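Local coordinates for ABC-type branched-chain amino acid transport systems periplasmic component-like protein (Thermomonospora curvata, PDB 4N03) that probably serves as the substrate-binding component of an ABC transporter, and holds a palmitic acid molecule in its binding site, consistent with fatty acid uptake, at residues G37-L42 against R80-D85; L107-V112 against P128-T133. One frame throughout, in Å; residues are numbered along the deposited sequence. Where two conformers were deposited one is given.

Contact 1. Residues G37-L42 against R80-D85; sequences GIATDL and RDHGYD. With PLM (palmitic acid), chain B.
Ile38, Ala39 and Thr40 run parallel to Arg80 and Asp81 as neighbouring strands, with Ala39 opposite Arg80 and Thr40 opposite Asp81. Three backbone bonds join them: Arg80 N gives to Ile38 O, Thr40 N to Arg80 O at 2.9 Å, and His82 N to Thr40 O. Past Thr40 and Asp81 both chains leave the sheet, and the side chains take over. Asp81 CG lies anti to its backbone N (chi1 178°), and its OD1 accepts from Leu42 N at 2.8 Å in an almost straight bond (178°). Leu42 N meets OD1 from above the carboxylate plane and Gly83 N from the opposite face, the latter closing an Asx turn, so two N-H groups grip OD1 while OD2 bonds to Thr43 OG1. The His82 ring lies over Thr40 O, which sits 3.3 Å above the ring plane at its centre. Tyr84 N, in the plane at the ring edge, donates to His82 ND1 at 3.0 Å, and NE2 bonds to Leu107 O; together these bonds fix the imidazole's rotation. Asp41 reaches across the turn, its OD1 3.2 Å from Gly83 CA and its OD2 3.5 Å from Tyr84 CB. Its OD1 lies 3.7 Å from Asp81 OD1, but backbone N-H groups of Thr43 and Gly44 on Asp41 OD1 probably ease the repulsion between the two carboxylates. Tyr84 OH donates to palmitic acid O2 at 2.6 Å, with O2 at the ring edge. Helix 47-66 connects the two strands as a beta-alpha-beta unit of a parallel sheet with strand order 2-1-3-4; the turns at their C-terminal ends bring Tyr84 to the ligand, an arrangement typical of the periplasmic binding protein fold.

Contact 2. Residues L107-V112 against P128-T133; sequences LGSPMV and PSAWTT. With PLM (palmitic acid), chain B.
Ser109 OG is anti to its own carbonyl carbon (chi1 -63°), beside its backbone N, while Thr132 CG2 stands between backbone N and carbonyl carbon (OG1 anti to N, chi1 -176°, and hydrogen-bonded to Asp179 O). These rotations bring the Thr132 methyl within 3.4 Å of Ser109 OG. Ala130 CB approaches the same hydroxyl equally closely and also lies against Gly108, so two methyl groups pack around the serine. Ser109 OG donates to palmitic acid O1 at 2.7 Å, while Ser109 N donates to O2 at 2.8 Å in a nearly straight bond (170°). One residue thus grips both oxygens of the acid group at the start of helix 109-122, where the helix end would probably stabilise any negative charge there. Gly108 N bonds to Ser129 O at 2.9 Å, continuing the parallel pairing of Leu107 with Ser129. Farther from the ligand, Val112 CG2 touches Pro128 CB at 4.1 Å. The acyl chain runs past Leu107, whose CG is 3.8 Å from palmitic acid C5, and on to Trp131. That indole lies between Ser129 C over one face and palmitic acid CE, 3.6 Å above the opposite face, both offset toward the rim; its NE1 bonds to Thr144. The turn between strand 103-107 and helix 109-122, set against the end of strand 126-129 in a beta-alpha-beta unit, forms part of the ligand site at the C-terminal edge of the sheet, as in periplasmic binding proteins of the leucine-binding family.

Both contacts lie at the C-terminal ends of strands in one parallel four-stranded sheet, whose outermost strands are 74-81 and 126-129. Contact 1 is partly buried and largely polar, with carboxylates and an imidazole organising turns; contact 2 is wholly buried and relies more on methyl groups and a proline. Their centres are about 12 Å apart. They meet directly: Ala39 O lies 2.8 Å from Leu107 N, a probable hydrogen bond between adjacent strands, and Tyr84 CD1 packs 3.5 Å from selenomethionine Met111 SE. Contact 1 supplies a phenol to the head group of the palmitic acid, whereas contact 2 supplies a helix start and, with its indole, also lines the acyl chain; Tyr148 OH adds another bond to the ligand.

Contact 1. Residues G37-L42 against R80-D85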
loop_
_atom_site.group_PDB
_atom_site.type_symbol
_atom_site.label_atom_id
_atom_site.label_comp_id
_atom_site.label_asym_id
_atom_site.label_seq_id
_atom_site.Cartn_x
_atom_site.Cartn_y
_atom_site.Cartn_z
ATOM N N GLY A 37 12.505 10.759 6.432
ATOM C CA GLY A 37 12.790 9.390 6.796
ATOM C C GLY A 37 11.978 8.386 6.017
ATOM O O GLY A 37 10.792 8.603 5.751
ATOM N N ILE A 38 12.592 7.246 5.733
ATOM C CA ILE A 38 11.988 6.130 5.071
ATOM C C ILE A 38 12.254 4.904 5.930
ATOM O O ILE A 38 13.415 4.586 6.217
ATOM C CB ILE A 38 12.478 5.938 3.655
ATOM C CG1 ILE A 38 11.952 7.090 2.787
ATOM C CG2 ILE A 38 12.021 4.571 3.111
ATOM C CD1 ILE A 38 12.424 7.060 1.358
ATOM N N ALA A 39 11.194 4.207 6.352
ATOM C CA ALA A 39 11.291 2.949 7.134
ATOM C C ALA A 39 10.584 1.879 6.334
ATOM O O ALA A 39 9.359 1.889 6.263
ATOM C CB ALA A 39 10.695 3.125 8.515
ATOM N N THR A 40 11.327 0.956 5.734
ATOM C CA THR A 40 10.785 0.061 4.763
ATOM C C THR A 40 11.242 -1.374 5.039
ATOM O O THR A 40 11.924 -1.623 5.991
ATOM C CB THR A 40 11.162 0.559 3.330
ATOM O OG1 THR A 40 10.404 -0.136 2.347
ATOM C CG2 THR A 40 12.659 0.392 3.030
ATOM N N ASP A 41 10.806 -2.291 4.170
ATOM C CA ASP A 41 11.300 -3.654 4.184
ATOM C C ASP A 41 12.132 -3.875 2.920
ATOM O O ASP A 41 11.592 -3.911 1.828
ATOM C CB ASP A 41 10.177 -4.688 4.228
ATOM C CG ASP A 41 10.684 -6.089 4.272
ATOM O OD1 ASP A 41 11.879 -6.260 4.586
ATOM O OD2 ASP A 41 9.902 -7.023 3.995
ATOM N N LEU A 42 13.431 -4.077 3.115
ATOM C CA LEU A 42 14.358 -4.407 2.037
ATOM C C LEU A 42 14.813 -5.844 2.070
ATOM O O LEU A 42 15.574 -6.247 1.177
ATOM C CB LEU A 42 15.573 -3.467 2.046
ATOM C CG LEU A 42 15.239 -2.009 1.899
ATOM C CD1 LEU A 42 16.514 -1.181 1.966
ATOM C CD2 LEU A 42 14.452 -1.723 0.634
ATOM N N ARG A 80 15.906 3.324 6.261
ATOM C CA ARG A 80 16.111 2.242 7.216
ATOM C C ARG A 80 15.260 1.026 6.852
ATOM O O ARG A 80 14.139 1.155 6.369
ATOM C CB ARG A 80 15.779 2.656 8.640
ATOM C CG ARG A 80 16.782 3.600 9.274
ATOM C CD ARG A 80 18.038 2.863 9.689
ATOM N NE ARG A 80 18.894 3.758 10.446
ATOM C CZ ARG A 80 19.670 4.676 9.900
ATOM N NH1 ARG A 80 19.735 4.794 8.583
ATOM N NH2 ARG A 80 20.391 5.454 10.682
ATOM N N ASP A 81 15.810 -0.155 7.095
ATOM C CA ASP A 81 15.178 -1.451 6.791
ATOM C C ASP A 81 14.706 -2.100 8.082
ATOM O O ASP A 81 15.538 -2.503 8.892
ATOM C CB ASP A 81 16.185 -2.335 6.064
ATOM C CG ASP A 81 15.655 -3.704 5.750
ATOM O OD1 ASP A 81 14.435 -3.921 5.758
ATOM O OD2 ASP A 81 16.461 -4.606 5.499
ATOM N N HIS A 82 13.390 -2.208 8.298
ATOM C CA HIS A 82 12.884 -2.921 9.454
ATOM C C HIS A 82 12.652 -4.393 9.205
ATOM O O HIS A 82 12.292 -5.109 10.149
ATOM C CB HIS A 82 11.624 -2.264 10.033
ATOM C CG HIS A 82 10.501 -2.102 9.084
ATOM N ND1 HIS A 82 9.945 -3.148 8.370
ATOM C CD2 HIS A 82 9.752 -1.003 8.802
ATOM C CE1 HIS A 82 8.908 -2.692 7.693
ATOM N NE2 HIS A 82 8.784 -1.399 7.920
ATOM N N GLY A 83 12.802 -4.878 7.968
ATOM C CA GLY A 83 12.724 -6.292 7.664
ATOM C C GLY A 83 11.331 -6.888 7.854
ATOM O O GLY A 83 11.149 -8.096 7.973
ATOM N N TYR A 84 10.307 -6.046 7.836
ATOM C CA TYR A 84 8.925 -6.436 8.182
ATOM C C TYR A 84 8.848 -7.018 9.603
ATOM O O TYR A 84 8.208 -8.029 9.816
ATOM C CB TYR A 84 8.281 -7.347 7.112
ATOM C CG TYR A 84 6.769 -7.275 7.090
ATOM C CD1 TYR A 84 6.126 -6.156 6.659
ATOM C CD2 TYR A 84 5.998 -8.360 7.449
ATOM C CE1 TYR A 84 4.743 -6.055 6.658
ATOM C CE2 TYR A 84 4.605 -8.296 7.408
ATOM C CZ TYR A 84 3.994 -7.138 7.010
ATOM O OH TYR A 84 2.614 -7.093 6.997
ATOM N N ASP A 85 9.455 -6.282 10.525
ATOM C CA ASP A 85 9.405 -6.601 11.950
ATOM C C ASP A 85 9.064 -5.353 12.781
ATOM O O ASP A 85 9.697 -4.295 12.656
ATOM C CB ASP A 85 10.753 -7.095 12.451
ATOM C CG ASP A 85 10.702 -7.372 13.944
ATOM O OD1 ASP A 85 10.027 -8.352 14.318
ATOM O OD2 ASP A 85 11.253 -6.607 14.708
HETATM C C1 PLM B . 0.788 -4.534 5.499
HETATM O O1 PLM B . -0.147 -3.691 5.473
HETATM O O2 PLM B . 1.445 -4.835 6.520
HETATM C C2 PLM B . 1.272 -5.101 4.185
HETATM C C3 PLM B . 2.254 -4.028 3.540
HETATM C C4 PLM B . 2.647 -4.361 2.119
HETATM C C5 PLM B . 3.616 -3.387 1.544
HETATM C C6 PLM B . 4.027 -3.545 0.065
HETATM C C7 PLM B . 3.115 -2.715 -0.829
HETATM C C8 PLM B . 3.281 -2.923 -2.309
HETATM C C9 PLM B . 2.607 -1.890 -3.193
HETATM C CA PLM B . 1.153 -2.224 -3.604
HETATM C CB PLM B . 0.518 -0.925 -4.242
HETATM C CC PLM B . -0.835 -0.563 -3.561
HETATM C CD PLM B . -1.242 0.888 -3.710
HETATM C CE PLM B . -2.539 1.313 -3.034
HETATM C CF PLM B . -2.515 2.815 -2.709
HETATM C CG PLM B . -2.950 3.717 -3.851
#

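Contact 2. Residues L107-V112 against P128-T133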
loop_
_atom_site.group_PDB
_atom_site.type_symbol
_atom_site.label_atom_id
_atom_site.label_comp_id
_atom_site.label_asym_id
_atom_site.label_seq_id
_atom_site.Cartn_x
_atom_site.Cartn_y
_atom_site.Cartn_z
ATOM N N LEU A 107 6.662 1.337 5.627
ATOM C CA LEU A 107 6.022 0.126 5.122
ATOM C C LEU A 107 5.449 -0.695 6.280
ATOM O O LEU A 107 6.138 -0.960 7.244
ATOM C CB LEU A 107 7.038 -0.731 4.370
ATOM C CG LEU A 107 6.438 -1.902 3.594
ATOM C CD1 LEU A 107 7.218 -2.102 2.300
ATOM C CD2 LEU A 107 6.418 -3.186 4.403
ATOM N N GLY A 108 4.232 -1.170 6.111
ATOM C CA GLY A 108 3.709 -2.226 6.948
ATOM C C GLY A 108 2.741 -1.805 8.042
ATOM O O GLY A 108 3.030 -0.896 8.805
ATOM N N SER A 109 1.593 -2.497 8.139
ATOM C CA SER A 109 0.569 -2.119 9.098
ATOM C C SER A 109 1.013 -2.310 10.549
ATOM O O SER A 109 0.903 -1.352 11.341
ATOM C CB SER A 109 -0.779 -2.792 8.803
ATOM O OG SER A 109 -1.281 -2.375 7.553
ATOM N N PRO A 110 1.509 -3.479 10.922
ATOM C CA PRO A 110 1.903 -3.610 12.337
ATOM C C PRO A 110 3.053 -2.721 12.738
ATOM O O PRO A 110 3.188 -2.328 13.904
ATOM C CB PRO A 110 2.240 -5.079 12.478
ATOM C CG PRO A 110 1.509 -5.765 11.367
ATOM C CD PRO A 110 1.573 -4.776 10.223
HETATM N N MSE A 111 3.939 -2.398 11.783
HETATM C CA MSE A 111 5.070 -1.561 12.054
HETATM C C MSE A 111 4.634 -0.134 12.389
HETATM O O MSE A 111 5.083 0.439 13.376
HETATM C CB MSE A 111 6.070 -1.536 10.876
HETATM C CG MSE A 111 6.770 -2.882 10.667
HETATM SE SE MSE A 111 5.752 -3.939 9.310
HETATM C CE MSE A 111 5.626 -5.629 10.339
ATOM N N VAL A 112 3.746 0.441 11.586
ATOM C CA VAL A 112 3.273 1.778 11.869
ATOM C C VAL A 112 2.367 1.756 13.143
ATOM O O VAL A 112 2.474 2.677 13.937
ATOM C CB VAL A 112 2.526 2.401 10.686
ATOM C CG1 VAL A 112 2.168 3.842 10.995
ATOM C CG2 VAL A 112 3.372 2.396 9.447
ATOM N N PRO A 128 2.091 5.834 5.256
ATOM C CA PRO A 128 2.384 4.392 5.192
ATOM C C PRO A 128 2.187 3.768 3.815
ATOM O O PRO A 128 1.415 4.243 3.005
ATOM C CB PRO A 128 1.342 3.790 6.156
ATOM C CG PRO A 128 0.825 4.920 6.959
ATOM C CD PRO A 128 0.887 6.091 6.056
ATOM N N SER A 129 2.935 2.702 3.567
ATOM C CA SER A 129 2.520 1.659 2.566
ATOM C C SER A 129 1.935 0.509 3.392
ATOM O O SER A 129 2.568 -0.457 3.805
ATOM C CB SER A 129 3.669 1.225 1.677
ATOM O OG SER A 129 4.159 2.297 0.922
ATOM N N ALA A 130 0.682 0.730 3.778
ATOM C CA ALA A 130 -0.059 -0.005 4.749
ATOM C C ALA A 130 -1.484 0.548 4.739
ATOM O O ALA A 130 -1.657 1.756 4.697
ATOM C CB ALA A 130 0.533 0.163 6.106
ATOM N N TRP A 131 -2.458 -0.313 4.714
ATOM C CA TRP A 131 -3.820 0.109 4.476
ATOM C C TRP A 131 -4.844 -0.418 5.489
ATOM O O TRP A 131 -6.013 -0.503 5.212
ATOM C CB TRP A 131 -4.198 -0.161 3.008
ATOM C CG TRP A 131 -3.350 0.641 2.081
ATOM C CD1 TRP A 131 -3.548 1.932 1.820
ATOM C CD2 TRP A 131 -2.096 0.286 1.441
ATOM N NE1 TRP A 131 -2.556 2.440 1.020
ATOM C CE2 TRP A 131 -1.621 1.437 0.807
ATOM C CE3 TRP A 131 -1.325 -0.871 1.381
ATOM C CZ2 TRP A 131 -0.429 1.454 0.075
ATOM C CZ3 TRP A 131 -0.166 -0.853 0.653
ATOM C CH2 TRP A 131 0.271 0.292 0.007
ATOM N N THR A 132 -4.366 -0.755 6.678
ATOM C CA THR A 132 -5.267 -1.101 7.731
ATOM C C THR A 132 -6.080 0.106 8.201
ATOM O O THR A 132 -5.603 1.225 8.318
ATOM C CB THR A 132 -4.488 -1.706 8.906
ATOM O OG1 THR A 132 -5.417 -2.138 9.905
ATOM C CG2 THR A 132 -3.520 -0.753 9.567
ATOM N N THR A 133 -7.322 -0.172 8.633
ATOM C CA THR A 133 -8.150 0.819 9.298
ATOM C C THR A 133 -7.571 1.199 10.655
ATOM O O THR A 133 -7.919 2.260 11.184
ATOM C CB THR A 133 -9.569 0.290 9.483
ATOM O OG1 THR A 133 -9.523 -0.983 10.140
ATOM C CG2 THR A 133 -10.232 0.118 8.148
HETATM C C1 PLM B . 0.788 -4.534 5.499
HETATM O O1 PLM B . -0.147 -3.691 5.473
HETATM O O2 PLM B . 1.445 -4.835 6.520
HETATM C C2 PLM B . 1.272 -5.101 4.185
HETATM C C3 PLM B . 2.254 -4.028 3.540
HETATM C C4 PLM B . 2.647 -4.361 2.119
HETATM C C5 PLM B . 3.616 -3.387 1.544
HETATM C C6 PLM B . 4.027 -3.545 0.065
HETATM C C7 PLM B . 3.115 -2.715 -0.829
HETATM C C8 PLM B . 3.281 -2.923 -2.309
HETATM C C9 PLM B . 2.607 -1.890 -3.193
HETATM C CA PLM B . 1.153 -2.224 -3.604
HETATM C CB PLM B . 0.518 -0.925 -4.242
HETATM C CC PLM B . -0.835 -0.563 -3.561
HETATM C CD PLM B . -1.242 0.888 -3.710
HETATM C CE PLM B . -2.539 1.313 -3.034
HETATM C CF PLM B . -2.515 2.815 -2.709
HETATM C CG PLM B . -2.950 3.717 -3.851
#